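Local coordinates for protein probable serine protease HTRA3 (PDB 2P3W) that is probably a serine protease whose PDZ domain, the part described here, binds peptide ligands such as a phage-derived C-terminal sequence, at residues A[57-62]-A[85-90]; A[35-40]-A[65-70]; A[51-56]-A[96-101]. All blocks are in the same frame, centred on the assembly; numbering follows the deposited sequence. Where two conformers were deposited one is given.

Interaction 1 of 3, residues A[57-62]-A[85-90]; sequences DIIVKV and LEVRRG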
ATOM      1  N   ASP A  57       7.032 -10.506   9.092  1.00 15.43           N
ATOM      2  CA  ASP A  57       6.146 -11.173  10.051  1.00 15.02           C
ATOM      3  C   ASP A  57       5.305 -12.195   9.313  1.00 17.05           C
ATOM      4  O   ASP A  57       4.968 -12.001   8.141  1.00 16.27           O
ATOM      5  CB  ASP A  57       5.240 -10.159  10.738  1.00 16.66           C
ATOM      6  CG  ASP A  57       5.913  -9.407  11.855  1.00 14.12           C
ATOM      7  OD1 ASP A  57       7.086  -9.691  12.179  1.00 18.32           O
ATOM      8  OD2 ASP A  57       5.210  -8.554  12.448  1.00 17.17           O
ATOM      9  N   ILE A  58       4.996 -13.313   9.951  1.00 14.68           N
ATOM     10  CA  ILE A  58       4.000 -14.238   9.386  1.00 15.24           C
ATOM     11  C   ILE A  58       2.778 -14.275  10.293  1.00 16.70           C
ATOM     12  O   ILE A  58       2.897 -14.604  11.471  1.00 16.62           O
ATOM     13  CB  ILE A  58       4.587 -15.653   9.185  1.00 12.68           C
ATOM     14  CG1 ILE A  58       5.780 -15.626   8.222  1.00 17.18           C
ATOM     15  CG2 ILE A  58       3.521 -16.620   8.638  1.00 17.23           C
ATOM     16  CD1 ILE A  58       6.668 -16.849   8.227  1.00 18.31           C
ATOM     17  N   ILE A  59       1.606 -13.993   9.731  1.00 15.68           N
ATOM     18  CA  ILE A  59       0.349 -13.969  10.461  1.00 17.32           C
ATOM     19  C   ILE A  59      -0.232 -15.371  10.328  1.00 19.40           C
ATOM     20  O   ILE A  59      -0.452 -15.869   9.210  1.00 16.36           O
ATOM     21  CB  ILE A  59      -0.619 -12.874   9.927  1.00 18.79           C
ATOM     22  CG1 ILE A  59       0.049 -11.483   9.984  1.00 17.94           C
ATOM     23  CG2 ILE A  59      -1.912 -12.891  10.721  1.00 22.60           C
ATOM     24  CD1 ILE A  59      -0.693 -10.405   9.276  1.00 22.04           C
ATOM     25  N   VAL A  60      -0.434 -16.044  11.469  1.00 17.41           N
ATOM     26  CA  VAL A  60      -0.886 -17.430  11.473  1.00 17.12           C
ATOM     27  C   VAL A  60      -2.313 -17.683  11.981  1.00 17.27           C
ATOM     28  O   VAL A  60      -2.899 -18.701  11.639  1.00 19.22           O
ATOM     29  CB  VAL A  60       0.121 -18.343  12.190  1.00 21.29           C
ATOM     30  CG1 VAL A  60       1.472 -18.277  11.453  1.00 19.72           C
ATOM     31  CG2 VAL A  60       0.289 -17.948  13.644  1.00 24.56           C
ATOM     32  N   LYS A  61      -2.873 -16.764  12.768  1.00 16.74           N
ATOM     33  CA  LYS A  61      -4.249 -16.862  13.225  1.00 19.48           C
ATOM     34  C   LYS A  61      -4.883 -15.489  13.340  1.00 16.93           C
ATOM     35  O   LYS A  61      -4.192 -14.485  13.523  1.00 18.28           O
ATOM     36  CB  LYS A  61      -4.327 -17.543  14.596  1.00 23.57           C
ATOM     37  CG  LYS A  61      -3.962 -19.004  14.580  1.00 25.81           C
ATOM     38  CD  LYS A  61      -4.333 -19.686  15.904  1.00 25.73           C
ATOM     39  CE  LYS A  61      -4.127 -21.195  15.816  1.00 32.32           C
ATOM     40  NZ  LYS A  61      -5.183 -21.852  14.978  1.00 40.70           N
ATOM     41  N   VAL A  62      -6.197 -15.458  13.174  1.00 18.73           N
ATOM     42  CA  VAL A  62      -6.990 -14.257  13.421  1.00 17.18           C
ATOM     43  C   VAL A  62      -8.166 -14.647  14.311  1.00 18.42           C
ATOM     44  O   VAL A  62      -8.914 -15.570  13.988  1.00 19.61           O
ATOM     45  CB  VAL A  62      -7.465 -13.591  12.113  1.00 18.90           C
ATOM     46  CG1 VAL A  62      -8.224 -14.566  11.206  1.00 20.36           C
ATOM     47  CG2 VAL A  62      -8.325 -12.363  12.395  1.00 20.59           C
ATOM     48  N   LEU A  85      -4.398 -10.795  16.073  1.00 18.42           N
ATOM     49  CA  LEU A  85      -3.532 -11.443  15.088  1.00 16.10           C
ATOM     50  C   LEU A  85      -2.357 -12.097  15.791  1.00 18.73           C
ATOM     51  O   LEU A  85      -1.641 -11.419  16.516  1.00 20.92           O
ATOM     52  CB  LEU A  85      -3.024 -10.435  14.058  1.00 17.24           C
ATOM     53  CG  LEU A  85      -4.093  -9.743  13.178  1.00 18.64           C
ATOM     54  CD1 LEU A  85      -3.507  -8.774  12.200  1.00 22.89           C
ATOM     55  CD2 LEU A  85      -4.925 -10.787  12.456  1.00 17.18           C
ATOM     56  N   GLU A  86      -2.192 -13.395  15.563  1.00 19.43           N
ATOM     57  CA  GLU A  86      -1.072 -14.186  16.065  1.00 16.89           C
ATOM     58  C   GLU A  86       0.011 -14.162  15.002  1.00 16.65           C
ATOM     59  O   GLU A  86      -0.236 -14.519  13.847  1.00 19.28           O
ATOM     60  CB  GLU A  86      -1.542 -15.629  16.294  1.00 25.45           C
ATOM     61  CG  GLU A  86      -0.595 -16.611  17.022  1.00 30.58           C
ATOM     62  CD  GLU A  86      -1.322 -17.925  17.414  1.00 29.88           C
ATOM     63  OE1 GLU A  86      -2.383 -17.877  18.085  1.00 35.26           O
ATOM     64  OE2 GLU A  86      -0.851 -19.015  17.030  1.00 37.03           O
ATOM     65  N   VAL A  87       1.206 -13.748  15.398  1.00 16.43           N
ATOM     66  CA  VAL A  87       2.302 -13.532  14.474  1.00 17.25           C
ATOM     67  C   VAL A  87       3.539 -14.317  14.917  1.00 15.50           C
ATOM     68  O   VAL A  87       3.853 -14.420  16.095  1.00 17.70           O
ATOM     69  CB  VAL A  87       2.650 -12.017  14.413  1.00 18.38           C
ATOM     70  CG1 VAL A  87       4.079 -11.765  13.933  1.00 21.59           C
ATOM     71  CG2 VAL A  87       1.601 -11.235  13.588  1.00 21.66           C
ATOM     72  N   ARG A  88       4.222 -14.891  13.936  1.00 12.62           N
ATOM     73  CA  ARG A  88       5.535 -15.486  14.123  1.00 15.78           C
ATOM     74  C   ARG A  88       6.570 -14.504  13.609  1.00 16.84           C
ATOM     75  O   ARG A  88       6.519 -14.127  12.425  1.00 16.56           O
ATOM     76  CB  ARG A  88       5.657 -16.773  13.313  1.00 21.04           C
ATOM     77  CG  ARG A  88       4.624 -17.819  13.630  1.00 27.27           C
ATOM     78  CD  ARG A  88       4.871 -18.455  14.965  1.00 35.19           C
ATOM     79  NE  ARG A  88       3.794 -19.396  15.260  1.00 36.36           N
ATOM     80  CZ  ARG A  88       2.739 -19.148  16.041  1.00 40.02           C
ATOM     81  NH1 ARG A  88       2.585 -17.970  16.646  1.00 38.08           N
ATOM     82  NH2 ARG A  88       1.822 -20.106  16.219  1.00 31.66           N
ATOM     83  N   ARG A  89       7.511 -14.118  14.477  1.00 15.19           N
ATOM     84  CA  ARG A  89       8.612 -13.228  14.114  1.00 15.56           C
ATOM     85  C   ARG A  89       9.920 -13.885  14.523  1.00 16.30           C
ATOM     86  O   ARG A  89      10.274 -13.859  15.673  1.00 16.55           O
ATOM     87  CB  ARG A  89       8.450 -11.887  14.827  1.00 13.85           C
ATOM     88  CG  ARG A  89       9.544 -10.854  14.471  1.00 13.49           C
ATOM     89  CD  ARG A  89       9.326  -9.566  15.168  1.00 15.28           C
ATOM     90  NE  ARG A  89       8.121  -8.890  14.671  1.00 15.45           N
ATOM     91  CZ  ARG A  89       7.555  -7.834  15.260  1.00 18.02           C
ATOM     92  NH1 ARG A  89       8.056  -7.335  16.382  1.00 18.20           N
ATOM     93  NH2 ARG A  89       6.463  -7.302  14.747  1.00 18.28           N
ATOM     94  N   GLY A  90      10.616 -14.511  13.583  1.00 15.55           N
ATOM     95  CA  GLY A  90      11.742 -15.377  13.937  1.00 19.95           C
ATOM     96  C   GLY A  90      11.307 -16.449  14.933  1.00 19.59           C
ATOM     97  O   GLY A  90      10.354 -17.191  14.676  1.00 22.03           O
TER
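This is an antiparallel pairing of two neighbouring strands, 58-62 and 83-89, in the sheet of the PDZ domain. Four backbone hydrogen bonds tie it. I58 and R88 exchange two, of which R88 N to I58 O measures 2.8 Å. V60 N then gives one to E86 O. E86 N gives one to K61 O from above the carbonyl plane, though that bond is straight at its hydrogen. A beta bulge sits between I59 and K61. V60 has a near-helical psi of -22°, and two residues, V60 and K61, are set against E86.

I59, V62, L85 and V87 lie on one face. L85 CD2 comes alongside V62 CG2 at 3.7 Å, and V87 CG2 crosses I59 CG1 obliquely. L67 and V39 cover I59 on this face. I58, K61, E86 and R88 lie on the other face. The bulge puts V60 CG2 over the centre of the R88 guanidinium, 3.6 Å from R88 CZ. The same guanidinium is held by E86 OE2, through its anti lone pair, with R88 NH2 at 3.0 Å, and by a salt bridge to D93. K61 runs side by side with E86, and K61 CD lies 3.4 Å from E86 OE1.

At the far end of the pair, R89 grips D57 side-on. R89 NE meets D57 OD1 at 2.8 Å, and R89 NH2 meets D57 OD2 at 2.9 Å. Both oxygens use their syn lone pairs, and the two flat groups are only 16° apart. The bend at chi3 of R89 (-68°) brings the group round. D57 OD2 also accepts Q54 N, and R89 NH2 also reaches G52 O. The buried carboxylate is thus well compensated and is likely to stay ionised.

Interaction 2 of 3, residues A[35-40]-A[65-70]; sequences SGIYVQ and RPLVDS
I37 carries this contact with its tip. Its chi1 (-52°) sets CG1 anti to the carbonyl carbon, and a second bend at chi2 (-53°) sends CD1 across to the backbone of 65-70. There I37 CD1 rests 3.4 Å from D69 C. It is equally near S70 N, so the methyl sits against the peptide link that leads into helix 70-79. L67 crosses I37 obliquely. L67 points its CB toward 35-40, and I37 CG1 lies 4.2 Å from L67 CB. L73 and M12 also touch I37, while L67 packs on I59 and V62 of the next strand.

Before G36 in the chain, S35 meets V68. With its OG anti to the backbone N, S35 OG lies 3.3 Å from V68 CG1. V68 itself points mostly away. The two backbones also come close here. G36 CA makes a CA-H...O contact of 3.3 Å with L67 O, with an angle at the hydrogen of 149°. G36 takes backbone angles at which a CB would run into the carbonyl O of S35.

No direct hydrogen bond joins the segments. A water lies between them instead. It accepts from G36 N at 3.0 Å and lies 2.8 Å from V68 O, to which it can donate.

D69 is the N-cap of helix 70-79. Helix and strand both hold the polar atoms of the turn: E72 OE1 accepts from V68 N and D69 N, T14 OG1 of strand 10-14 accepts from S70 N, and D69 OD1 bonds S71.

The contact therefore anchors the start of helix 70-79 against strand 37-42. The peptide groove of this PDZ domain probably runs between helix 70-79 and strand 10-14, with which strand 37-42 pairs. Consistent with this, S70 packs on R110 of the second subunit, which belongs to the phage-derived sequence.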
ATOM      1  N   SER A  35       2.795 -22.499   6.945  1.00 26.51           N
ATOM      2  CA  SER A  35       1.443 -22.037   6.642  1.00 25.19           C
ATOM      3  C   SER A  35       1.252 -20.661   7.228  1.00 20.82           C
ATOM      4  O   SER A  35       1.775 -20.385   8.310  1.00 19.63           O
ATOM      5  CB  SER A  35       0.427 -23.007   7.259  1.00 27.51           C
ATOM      6  OG  SER A  35      -0.881 -22.715   6.820  1.00 39.12           O
ATOM      7  N   GLY A  36       0.496 -19.802   6.548  1.00 18.39           N
ATOM      8  CA  GLY A  36       0.167 -18.476   7.072  1.00 18.87           C
ATOM      9  C   GLY A  36       0.208 -17.399   5.988  1.00 18.92           C
ATOM     10  O   GLY A  36       0.234 -17.708   4.784  1.00 16.86           O
ATOM     11  N   ILE A  37       0.214 -16.153   6.442  1.00 16.61           N
ATOM     12  CA  ILE A  37       0.253 -14.984   5.574  1.00 16.62           C
ATOM     13  C   ILE A  37       1.521 -14.194   5.814  1.00 18.10           C
ATOM     14  O   ILE A  37       1.748 -13.678   6.907  1.00 19.14           O
ATOM     15  CB  ILE A  37      -0.942 -14.035   5.852  1.00 19.83           C
ATOM     16  CG1 ILE A  37      -2.289 -14.789   5.819  1.00 23.88           C
ATOM     17  CG2 ILE A  37      -0.914 -12.885   4.887  1.00 20.72           C
ATOM     18  CD1 ILE A  37      -2.521 -15.574   4.617  1.00 27.69           C
ATOM     19  N   TYR A  38       2.342 -14.062   4.781  1.00 15.33           N
ATOM     20  CA  TYR A  38       3.580 -13.290   4.903  1.00 15.00           C
ATOM     21  C   TYR A  38       3.369 -11.786   4.719  1.00 19.40           C
ATOM     22  O   TYR A  38       2.682 -11.350   3.782  1.00 18.34           O
ATOM     23  CB  TYR A  38       4.546 -13.793   3.882  1.00 15.40           C
ATOM     24  CG  TYR A  38       5.926 -13.163   3.933  1.00 16.04           C
ATOM     25  CD1 TYR A  38       6.836 -13.506   4.920  1.00 17.69           C
ATOM     26  CD2 TYR A  38       6.302 -12.240   2.986  1.00 17.05           C
ATOM     27  CE1 TYR A  38       8.110 -12.925   4.957  1.00 17.88           C
ATOM     28  CE2 TYR A  38       7.568 -11.658   2.996  1.00 17.76           C
ATOM     29  CZ  TYR A  38       8.464 -11.995   3.986  1.00 20.38           C
ATOM     30  OH  TYR A  38       9.724 -11.407   3.972  1.00 22.50           O
ATOM     31  N   VAL A  39       3.971 -10.993   5.602  1.00 16.29           N
ATOM     32  CA  VAL A  39       3.867  -9.531   5.517  1.00 15.29           C
ATOM     33  C   VAL A  39       5.030  -9.014   4.674  1.00 18.44           C
ATOM     34  O   VAL A  39       6.163  -8.845   5.156  1.00 16.41           O
ATOM     35  CB  VAL A  39       3.854  -8.853   6.904  1.00 17.59           C
ATOM     36  CG1 VAL A  39       3.708  -7.327   6.771  1.00 18.87           C
ATOM     37  CG2 VAL A  39       2.771  -9.445   7.791  1.00 18.71           C
ATOM     38  N   GLN A  40       4.727  -8.770   3.396  1.00 16.54           N
ATOM     39  CA  GLN A  40       5.714  -8.248   2.457  1.00 16.57           C
ATOM     40  C   GLN A  40       6.042  -6.789   2.755  1.00 18.50           C
ATOM     41  O   GLN A  40       7.204  -6.411   2.724  1.00 18.25           O
ATOM     42  CB  GLN A  40       5.228  -8.425   1.010  1.00 16.15           C
ATOM     43  CG  GLN A  40       6.168  -7.901  -0.065  1.00 18.40           C
ATOM     44  CD  GLN A  40       7.494  -8.620  -0.172  1.00 22.57           C
ATOM     45  OE1 GLN A  40       7.582  -9.814   0.059  1.00 21.05           O
ATOM     46  NE2 GLN A  40       8.531  -7.895  -0.611  1.00 29.21           N
ATOM     47  N   ARG A  65      -8.583 -18.303  14.749  1.00 22.07           N
ATOM     48  CA  ARG A  65      -8.769 -19.145  13.587  1.00 20.34           C
ATOM     49  C   ARG A  65      -7.510 -19.225  12.752  1.00 26.77           C
ATOM     50  O   ARG A  65      -6.912 -18.195  12.437  1.00 23.07           O
ATOM     51  CB  ARG A  65      -9.889 -18.597  12.730  1.00 26.79           C
ATOM     52  CG  ARG A  65     -11.206 -18.510  13.452  1.00 28.45           C
ATOM     53  CD  ARG A  65     -12.320 -18.273  12.475  1.00 26.81           C
ATOM     54  NE  ARG A  65     -11.993 -17.145  11.601  1.00 30.63           N
ATOM     55  CZ  ARG A  65     -12.177 -15.866  11.902  1.00 30.67           C
ATOM     56  NH1 ARG A  65     -12.713 -15.504  13.063  1.00 30.28           N
ATOM     57  NH2 ARG A  65     -11.832 -14.944  11.017  1.00 37.19           N
ATOM     58  N   PRO A  66      -7.128 -20.442  12.335  1.00 24.79           N
ATOM     59  CA  PRO A  66      -5.941 -20.589  11.491  1.00 21.40           C
ATOM     60  C   PRO A  66      -6.061 -19.899  10.137  1.00 22.76           C
ATOM     61  O   PRO A  66      -7.114 -19.948   9.499  1.00 23.16           O
ATOM     62  CB  PRO A  66      -5.792 -22.105  11.322  1.00 23.39           C
ATOM     63  CG  PRO A  66      -7.082 -22.688  11.717  1.00 25.69           C
ATOM     64  CD  PRO A  66      -7.767 -21.739  12.636  1.00 24.39           C
ATOM     65  N   LEU A  67      -4.978 -19.251   9.716  1.00 19.95           N
ATOM     66  CA  LEU A  67      -4.876 -18.649   8.381  1.00 22.63           C
ATOM     67  C   LEU A  67      -3.973 -19.464   7.471  1.00 25.88           C
ATOM     68  O   LEU A  67      -2.822 -19.749   7.826  1.00 26.60           O
ATOM     69  CB  LEU A  67      -4.340 -17.223   8.485  1.00 23.15           C
ATOM     70  CG  LEU A  67      -5.338 -16.217   9.065  1.00 24.90           C
ATOM     71  CD1 LEU A  67      -4.686 -14.888   9.412  1.00 30.03           C
ATOM     72  CD2 LEU A  67      -6.490 -16.021   8.116  1.00 25.69           C
ATOM     73  N   VAL A  68      -4.504 -19.859   6.315  1.00 22.43           N
ATOM     74  CA  VAL A  68      -3.708 -20.559   5.300  1.00 22.50           C
ATOM     75  C   VAL A  68      -3.639 -19.801   3.971  1.00 20.08           C
ATOM     76  O   VAL A  68      -2.771 -20.086   3.159  1.00 20.76           O
ATOM     77  CB  VAL A  68      -4.202 -22.003   5.076  1.00 25.46           C
ATOM     78  CG1 VAL A  68      -4.170 -22.779   6.400  1.00 28.08           C
ATOM     79  CG2 VAL A  68      -5.614 -22.030   4.465  1.00 25.05           C
ATOM     80  N   ASP A  69      -4.550 -18.851   3.741  1.00 25.42           N
ATOM     81  CA  ASP A  69      -4.613 -18.150   2.437  1.00 24.73           C
ATOM     82  C   ASP A  69      -4.966 -16.695   2.618  1.00 18.69           C
ATOM     83  O   ASP A  69      -5.763 -16.331   3.472  1.00 19.28           O
ATOM     84  CB  ASP A  69      -5.654 -18.802   1.513  1.00 27.73           C
ATOM     85  CG  ASP A  69      -5.552 -18.308   0.074  1.00 30.09           C
ATOM     86  OD1 ASP A  69      -6.307 -17.391  -0.336  1.00 31.21           O
ATOM     87  OD2 ASP A  69      -4.681 -18.815  -0.650  1.00 37.44           O
ATOM     88  N   SER A  70      -4.348 -15.837   1.821  1.00 16.31           N
ATOM     89  CA  SER A  70      -4.577 -14.396   1.951  1.00 18.25           C
ATOM     90  C   SER A  70      -6.069 -14.005   1.870  1.00 17.28           C
ATOM     91  O   SER A  70      -6.511 -13.076   2.573  1.00 18.76           O
ATOM     92  CB  SER A  70      -3.738 -13.638   0.929  1.00 21.13           C
ATOM     93  OG  SER A  70      -4.142 -13.951  -0.388  1.00 34.32           O
TER
HETATM   94  O   HOH W   1      -0.199 -20.869   3.839  1.00 27.73           O

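Interaction 3 of 3, residues A[51-56]-A[96-101]; sequences GGIQDG and FSIAPE
F96 opens the segment and makes its broadest contact. Its CB points toward 51-56, and chi1 of -63° lays the ring beside the turn that follows helix 47-51. I53 CG1 sits over one face of the ring, offset toward the rim. This is a CH-pi contact, 4.1 Å from I53 CG1 to the centroid of the F96 ring and 19° off the normal. Two backbone oxygens also meet the ring obliquely. G51 O lies 3.1 Å from F96 CD1, and G52 O lies 3.7 Å from F96 CZ. V87 and R89 of the next strand touch F96 as well.

S97 turns its side chain away and takes part through its backbone. S97 N donates to a water at 3.1 Å, and that water gives only a weak bond to G51 O.

I98 points back toward the turn. Its CD1 lies 3.7 Å from the bare CA of G51, so the absence of a side chain there lets strand and helix end come close. I98 CG1 meets I53 CD1 at 3.8 Å, and the two isoleucines cross obliquely. P47 and I8 also touch I98.

G52 ends the helix in a Schellman motif, with a positive phi of 107°. The contact docks the Schellman-capped end of the short helix 47-51 on strand 92-103 of the PDZ fold.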
ATOM      1  N   GLY A  51       0.289  -0.600  15.396  1.00 17.81           N
ATOM      2  CA  GLY A  51       0.101  -1.755  16.271  1.00 17.67           C
ATOM      3  C   GLY A  51       1.325  -2.618  16.475  1.00 20.16           C
ATOM      4  O   GLY A  51       1.321  -3.475  17.380  1.00 23.27           O
ATOM      5  N   GLY A  52       2.366  -2.407  15.664  1.00 18.71           N
ATOM      6  CA  GLY A  52       3.666  -3.089  15.849  1.00 20.00           C
ATOM      7  C   GLY A  52       4.031  -4.190  14.869  1.00 18.92           C
ATOM      8  O   GLY A  52       5.057  -4.865  15.028  1.00 18.76           O
ATOM      9  N   ILE A  53       3.194  -4.404  13.873  1.00 16.02           N
ATOM     10  CA  ILE A  53       3.492  -5.385  12.845  1.00 16.85           C
ATOM     11  C   ILE A  53       4.645  -4.862  11.964  1.00 19.95           C
ATOM     12  O   ILE A  53       4.764  -3.653  11.720  1.00 17.61           O
ATOM     13  CB  ILE A  53       2.219  -5.729  12.068  1.00 20.45           C
ATOM     14  CG1 ILE A  53       1.250  -6.509  13.029  1.00 23.58           C
ATOM     15  CG2 ILE A  53       2.553  -6.535  10.814  1.00 20.25           C
ATOM     16  CD1 ILE A  53      -0.076  -6.843  12.488  1.00 31.00           C
ATOM     17  N   GLN A  54       5.506  -5.781  11.531  1.00 17.19           N
ATOM     18  CA  GLN A  54       6.728  -5.452  10.794  1.00 17.33           C
ATOM     19  C   GLN A  54       6.860  -6.350   9.576  1.00 16.69           C
ATOM     20  O   GLN A  54       6.388  -7.490   9.578  1.00 16.85           O
ATOM     21  CB  GLN A  54       7.943  -5.613  11.689  1.00 17.65           C
ATOM     22  CG  GLN A  54       7.979  -4.565  12.787  1.00 19.95           C
ATOM     23  CD  GLN A  54       8.990  -4.834  13.883  1.00 20.53           C
ATOM     24  OE1 GLN A  54       9.841  -5.733  13.764  1.00 21.43           O
ATOM     25  NE2 GLN A  54       8.936  -4.017  14.958  1.00 20.70           N
ATOM     26  N   ASP A  55       7.513  -5.852   8.521  1.00 18.79           N
ATOM     27  CA  ASP A  55       7.679  -6.720   7.362  1.00 21.02           C
ATOM     28  C   ASP A  55       8.533  -7.943   7.728  1.00 16.23           C
ATOM     29  O   ASP A  55       9.397  -7.911   8.618  1.00 17.17           O
ATOM     30  CB  ASP A  55       8.168  -5.975   6.117  1.00 29.03           C
ATOM     31  CG  ASP A  55       9.402  -5.162   6.360  1.00 34.88           C
ATOM     32  OD1 ASP A  55      10.323  -5.646   7.047  1.00 36.35           O
ATOM     33  OD2 ASP A  55       9.467  -4.045   5.824  1.00 35.82           O
ATOM     34  N   GLY A  56       8.210  -9.059   7.099  1.00 18.73           N
ATOM     35  CA  GLY A  56       8.812 -10.340   7.423  1.00 18.72           C
ATOM     36  C   GLY A  56       7.973 -11.161   8.403  1.00 16.63           C
ATOM     37  O   GLY A  56       8.220 -12.368   8.561  1.00 15.15           O
ATOM     38  N   PHE A  96      -1.124  -9.334  18.542  1.00 15.57           N
ATOM     39  CA  PHE A  96      -1.419  -7.918  18.269  1.00 18.13           C
ATOM     40  C   PHE A  96      -2.944  -7.753  18.195  1.00 17.38           C
ATOM     41  O   PHE A  96      -3.644  -8.680  17.837  1.00 20.71           O
ATOM     42  CB  PHE A  96      -0.822  -7.463  16.939  1.00 19.42           C
ATOM     43  CG  PHE A  96       0.679  -7.527  16.881  1.00 20.07           C
ATOM     44  CD1 PHE A  96       1.443  -6.555  17.474  1.00 24.87           C
ATOM     45  CD2 PHE A  96       1.317  -8.607  16.292  1.00 21.35           C
ATOM     46  CE1 PHE A  96       2.842  -6.625  17.464  1.00 25.75           C
ATOM     47  CE2 PHE A  96       2.718  -8.671  16.260  1.00 22.10           C
ATOM     48  CZ  PHE A  96       3.471  -7.677  16.845  1.00 21.81           C
ATOM     49  N   SER A  97      -3.444  -6.586  18.606  1.00 18.66           N
ATOM     50  CA  SER A  97      -4.856  -6.281  18.406  0.50 16.55           C
ATOM     51  C   SER A  97      -4.930  -5.080  17.484  1.00 15.96           C
ATOM     52  O   SER A  97      -4.578  -3.970  17.817  1.00 19.79           O
ATOM     53  CB  SER A  97      -5.633  -6.061  19.696  0.50 15.11           C
ATOM     54  OG  SER A  97      -7.008  -5.927  19.373  0.50 15.69           O
ATOM     55  N   ILE A  98      -5.337  -5.378  16.263  1.00 15.65           N
ATOM     56  CA  ILE A  98      -5.260  -4.429  15.160  1.00 16.44           C
ATOM     57  C   ILE A  98      -6.667  -4.121  14.707  1.00 16.19           C
ATOM     58  O   ILE A  98      -7.328  -4.964  14.100  1.00 16.83           O
ATOM     59  CB  ILE A  98      -4.468  -4.993  13.933  1.00 17.13           C
ATOM     60  CG1 ILE A  98      -3.051  -5.473  14.345  1.00 16.04           C
ATOM     61  CG2 ILE A  98      -4.408  -3.955  12.848  1.00 17.17           C
ATOM     62  CD1 ILE A  98      -2.173  -4.401  14.965  1.00 16.83           C
ATOM     63  N   ALA A  99      -7.146  -2.915  15.015  1.00 16.86           N
ATOM     64  CA  ALA A  99      -8.454  -2.474  14.538  1.00 14.39           C
ATOM     65  C   ALA A  99      -8.412  -1.925  13.112  1.00 13.74           C
ATOM     66  O   ALA A  99      -7.715  -0.932  12.865  1.00 16.62           O
ATOM     67  CB  ALA A  99      -8.994  -1.369  15.491  1.00 14.21           C
ATOM     68  N   PRO A 100      -9.146  -2.549  12.164  1.00 15.21           N
ATOM     69  CA  PRO A 100      -9.167  -1.961  10.814  1.00 15.20           C
ATOM     70  C   PRO A 100      -9.657  -0.522  10.840  1.00 16.54           C
ATOM     71  O   PRO A 100     -10.623  -0.221  11.511  1.00 16.81           O
ATOM     72  CB  PRO A 100     -10.149  -2.869  10.033  1.00 18.21           C
ATOM     73  CG  PRO A 100     -10.085  -4.191  10.759  1.00 17.03           C
ATOM     74  CD  PRO A 100      -9.900  -3.818  12.234  1.00 15.25           C
ATOM     75  N   GLU A 101      -8.937   0.353  10.160  1.00 16.67           N
ATOM     76  CA  GLU A 101      -9.332   1.747   9.933  1.00 17.20           C
ATOM     77  C   GLU A 101     -10.399   1.809   8.859  1.00 17.14           C
ATOM     78  O   GLU A 101     -10.321   1.107   7.864  1.00 18.47           O
ATOM     79  CB  GLU A 101      -8.106   2.544   9.500  1.00 18.36           C
ATOM     80  CG  GLU A 101      -8.331   4.024   9.313  1.00 22.07           C
ATOM     81  CD  GLU A 101      -7.012   4.836   9.282  1.00 29.57           C
ATOM     82  OE1 GLU A 101      -5.926   4.355   9.748  1.00 25.29           O
ATOM     83  OE2 GLU A 101      -7.067   5.971   8.738  1.00 32.33           O
TER
HETATM   84  O   HOH W   2      -1.603  -4.142  18.902  1.00 21.83           O

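How the interactions relate
The three contacts belong to one PDZ domain and share its sheet. Interaction 1 is central, its centre about 8 Å from that of interaction 2 and about 10 Å from that of interaction 3. I59 N bonds I37 O at 2.8 Å, and V60 O receives L67 N at 2.9 Å, which joins 57-62 to both segments of interaction 2. On the other flank L85 N reaches F96 O at 2.9 Å. Interactions 2 and 3 lie about 14 Å apart between centres, yet G56 N still bonds V39 O. Interaction 2 is the one beside the ligand, through R110 of the second subunit; interaction 3 lies across the domain's centre from it.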